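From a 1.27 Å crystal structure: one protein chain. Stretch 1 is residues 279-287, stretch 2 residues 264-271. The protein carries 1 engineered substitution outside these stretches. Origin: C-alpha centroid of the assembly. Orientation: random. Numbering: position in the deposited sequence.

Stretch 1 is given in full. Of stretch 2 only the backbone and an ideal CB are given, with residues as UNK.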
# COMPACT_ATOMS: atom_id res chain seq x y z
N SER A 279 -23.52 -24.04 -10.02
CA SER A 279 -23.20 -23.11 -8.95
C SER A 279 -22.10 -22.19 -9.46
O SER A 279 -21.55 -22.45 -10.53
CB SER A 279 -22.71 -23.83 -7.68
OG SER A 279 -21.49 -24.50 -7.93
N VAL A 280 -21.83 -21.14 -8.71
CA VAL A 280 -20.68 -20.29 -8.99
C VAL A 280 -19.61 -20.63 -7.96
O VAL A 280 -19.77 -20.26 -6.80
CB VAL A 280 -21.08 -18.81 -8.87
CG1 VAL A 280 -19.84 -17.94 -8.98
CG2 VAL A 280 -22.13 -18.49 -9.93
N PRO A 281 -18.62 -21.40 -8.35
CA PRO A 281 -17.65 -21.92 -7.40
C PRO A 281 -16.73 -20.84 -6.85
O PRO A 281 -16.43 -19.85 -7.50
CB PRO A 281 -16.81 -22.91 -8.24
CG PRO A 281 -17.70 -23.23 -9.40
CD PRO A 281 -18.37 -21.91 -9.73
N THR A 282 -16.26 -21.09 -5.63
CA THR A 282 -15.14 -20.33 -5.11
C THR A 282 -13.85 -20.66 -5.88
O THR A 282 -13.82 -21.63 -6.66
CB THR A 282 -14.92 -20.66 -3.63
OG1 THR A 282 -14.56 -22.05 -3.53
CG2 THR A 282 -16.18 -20.43 -2.80
N LEU A 283 -12.79 -19.87 -5.67
CA LEU A 283 -11.53 -20.20 -6.32
C LEU A 283 -11.03 -21.57 -5.85
O LEU A 283 -10.49 -22.32 -6.67
CB LEU A 283 -10.50 -19.10 -6.11
CG LEU A 283 -9.09 -19.36 -6.64
CD1 LEU A 283 -9.07 -19.68 -8.14
CD2 LEU A 283 -8.21 -18.14 -6.34
N GLN A 284 -11.19 -21.90 -4.56
CA GLN A 284 -10.72 -23.22 -4.13
C GLN A 284 -11.51 -24.33 -4.81
O GLN A 284 -10.95 -25.35 -5.25
CB GLN A 284 -10.81 -23.36 -2.61
CG GLN A 284 -10.32 -24.71 -2.10
CD GLN A 284 -10.31 -24.74 -0.58
OE1 GLN A 284 -11.26 -25.23 0.00
NE2 GLN A 284 -9.27 -24.21 0.04
N ASP A 285 -12.84 -24.17 -4.84
CA ASP A 285 -13.63 -25.24 -5.46
C ASP A 285 -13.36 -25.35 -6.95
O ASP A 285 -13.35 -26.46 -7.52
CB ASP A 285 -15.12 -25.01 -5.18
CG ASP A 285 -15.92 -26.22 -5.67
OD1 ASP A 285 -15.57 -27.37 -5.32
OD2 ASP A 285 -16.90 -26.01 -6.37
N MET A 286 -13.18 -24.21 -7.62
CA MET A 286 -12.89 -24.28 -9.07
C MET A 286 -11.61 -25.05 -9.31
O MET A 286 -11.48 -25.84 -10.26
CB MET A 286 -12.81 -22.87 -9.67
CG MET A 286 -12.90 -22.89 -11.18
SD MET A 286 -14.57 -23.22 -11.77
CE MET A 286 -15.24 -21.55 -11.72
N THR A 287 -10.62 -24.84 -8.44
CA THR A 287 -9.33 -25.53 -8.54
C THR A 287 -9.50 -27.00 -8.25
O THR A 287 -8.96 -27.90 -8.94
CB THR A 287 -8.33 -24.86 -7.57
OG1 THR A 287 -8.17 -23.49 -7.96
CG2 THR A 287 -6.96 -25.52 -7.69
N UNK A 264 -10.73 -9.68 -3.61
CA UNK A 264 -11.08 -10.23 -4.91
C UNK A 264 -10.91 -11.74 -4.94
O UNK A 264 -11.73 -12.44 -5.52
CB UNK A 264 -10.23 -9.58 -6.01
N UNK A 265 -9.84 -12.28 -4.37
CA UNK A 265 -9.63 -13.73 -4.34
C UNK A 265 -10.81 -14.42 -3.69
O UNK A 265 -11.23 -15.48 -4.18
CB UNK A 265 -8.34 -14.08 -3.60
N UNK A 266 -11.33 -13.85 -2.60
CA UNK A 266 -12.40 -14.50 -1.86
C UNK A 266 -13.78 -14.17 -2.38
O UNK A 266 -14.71 -14.98 -2.18
CB UNK A 266 -12.31 -14.12 -0.38
N UNK A 267 -13.95 -13.09 -3.13
CA UNK A 267 -15.20 -12.79 -3.82
C UNK A 267 -15.29 -13.47 -5.19
O UNK A 267 -16.40 -13.61 -5.70
CB UNK A 267 -15.35 -11.28 -3.98
N UNK A 268 -14.16 -13.87 -5.74
CA UNK A 268 -14.02 -14.60 -6.99
C UNK A 268 -14.91 -14.11 -8.12
O UNK A 268 -15.69 -14.90 -8.66
CB UNK A 268 -14.31 -16.08 -6.74
N UNK A 269 -14.78 -12.85 -8.53
CA UNK A 269 -15.61 -12.36 -9.65
C UNK A 269 -15.10 -12.86 -10.98
O UNK A 269 -14.32 -12.20 -11.67
CB UNK A 269 -15.65 -10.83 -9.66
N UNK A 270 -15.57 -14.08 -11.34
CA UNK A 270 -15.14 -14.70 -12.59
C UNK A 270 -15.53 -13.82 -13.78
O UNK A 270 -16.67 -13.32 -13.79
CB UNK A 270 -15.75 -16.10 -12.73
N UNK A 271 -14.68 -13.65 -14.77
CA UNK A 271 -15.07 -12.81 -15.92
C UNK A 271 -15.93 -13.59 -16.92
O UNK A 271 -16.69 -13.00 -17.70
CB UNK A 271 -13.83 -12.27 -16.62

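Position 264 lies on a helix, and its ideal CB has nothing of stretch 1 within 5.5 Å. Any helix-compatible residue would do; it is Ala264, whose O accepts from the backbone N of residue 268 at 2.8 Å.

Position 265 is also helical, its CA-to-CB bond sideways to stretch 1 and its ideal CB 4.9 Å from Leu283 CD2. That methyl invites an apolar side chain of moderate length, such as leucine, isoleucine or methionine. Leu265 is found, its CD2 packing 4.1 Å from Leu283 CD2. The backbone contributes as well: a water donates to Leu265 O (2.8 Å) and accepts from Leu283 N (2.9 Å), serving an amide at the start of a helix, where no preceding turn supplies a carbonyl.

At 266 CA-to-CB points away, and at 267 stretch 1 is out of reach, so polar residues are acceptable at both. They are Asn266 and Glu267, whose side chains bond elsewhere in the structure.

Position 268 leaves the helix with phi/psi of 42/60. Positive phi favours glycine, with asparagine a common alternative, yet the CB points toward stretch 1, 4.2 Å from Leu283 N and 4.4 Å from Pro281 O. A flat side chain could lie along the Pro281-Thr282 backbone. The residue is His268, with chi1 in p. Thr282 CA sits over a face of the imidazole, 3.8 Å from its centroid, in a CH-pi contact, while Val280 CG1 meets the edge, 4.0 Å from His268 CE1. Although His268 ND1 is 3.4 Å from Pro281 O, the angle is too poor for a hydrogen bond.

Position 269 points away into space free of stretch 1, and its phi of -76° is compatible with proline among many residues. Pro269 occupies it.

Position 270 points toward stretch 1, but its ideal CB has no neighbour there within 5.5 Å. A long side chain is needed to reach what lies beyond: the carbonyl of Pro281, an acceptor, and the apolar groups of Val280, Leu283 and Met286. Arginine or lysine could offer a donor, and phenylalanine an apolar surface; tryptophan combines both. Trp270 NE1 donates to Pro281 O at 2.8 Å and 150°, with the acceptor near the ring plane, as an indole N-H requires. Met286 CE lies over one face, 3.6 Å from the centroid of the six-membered ring. Val280 CG1 approaches Trp270 CD1 at 3.8 Å, and Leu283 CD1 packs 4.0 Å from Trp270 CH2.

Position 271 is out of reach, leaving its choice open. Tyr271 has its hydroxyl bonded elsewhere in the structure.

Stretch 2 264-271: ALNEHPWY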
# COMPACT_ATOMS: atom_id res chain seq x y z
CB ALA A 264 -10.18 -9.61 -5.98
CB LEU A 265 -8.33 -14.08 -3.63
CG LEU A 265 -7.02 -13.64 -4.27
CD1 LEU A 265 -5.91 -13.86 -3.25
CD2 LEU A 265 -6.73 -14.42 -5.54
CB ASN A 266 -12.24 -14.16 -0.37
CG ASN A 266 -11.00 -14.83 0.17
OD1 ASN A 266 -10.95 -16.06 0.33
ND2 ASN A 266 -9.96 -14.03 0.42
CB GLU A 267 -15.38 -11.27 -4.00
CG GLU A 267 -15.69 -10.56 -2.69
CD GLU A 267 -16.43 -9.25 -2.86
OE1 GLU A 267 -16.84 -8.69 -1.83
OE2 GLU A 267 -16.60 -8.78 -4.00
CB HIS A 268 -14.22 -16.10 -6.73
CG HIS A 268 -15.49 -16.48 -6.05
ND1 HIS A 268 -16.70 -16.59 -6.68
CD2 HIS A 268 -15.72 -16.80 -4.75
CE1 HIS A 268 -17.65 -16.94 -5.82
NE2 HIS A 268 -17.07 -17.09 -4.65
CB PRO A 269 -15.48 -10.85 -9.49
CG PRO A 269 -14.14 -10.63 -8.87
CD PRO A 269 -13.91 -11.81 -7.97
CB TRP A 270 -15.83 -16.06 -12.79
CG TRP A 270 -15.59 -16.97 -11.61
CD1 TRP A 270 -16.45 -17.27 -10.59
CD2 TRP A 270 -14.40 -17.71 -11.33
NE1 TRP A 270 -15.87 -18.14 -9.69
CE2 TRP A 270 -14.61 -18.42 -10.13
CE3 TRP A 270 -13.19 -17.83 -12.01
CZ2 TRP A 270 -13.62 -19.25 -9.59
CZ3 TRP A 270 -12.22 -18.65 -11.45
CH2 TRP A 270 -12.42 -19.35 -10.26
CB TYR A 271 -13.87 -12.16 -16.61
CG TYR A 271 -12.92 -13.08 -17.35
CD1 TYR A 271 -13.19 -13.54 -18.64
CD2 TYR A 271 -11.74 -13.50 -16.75
CE1 TYR A 271 -12.34 -14.39 -19.33
CE2 TYR A 271 -10.88 -14.34 -17.42
CZ TYR A 271 -11.17 -14.78 -18.70
OH TYR A 271 -10.28 -15.62 -19.34
O HOH W 1 -12.77 -17.75 -3.75
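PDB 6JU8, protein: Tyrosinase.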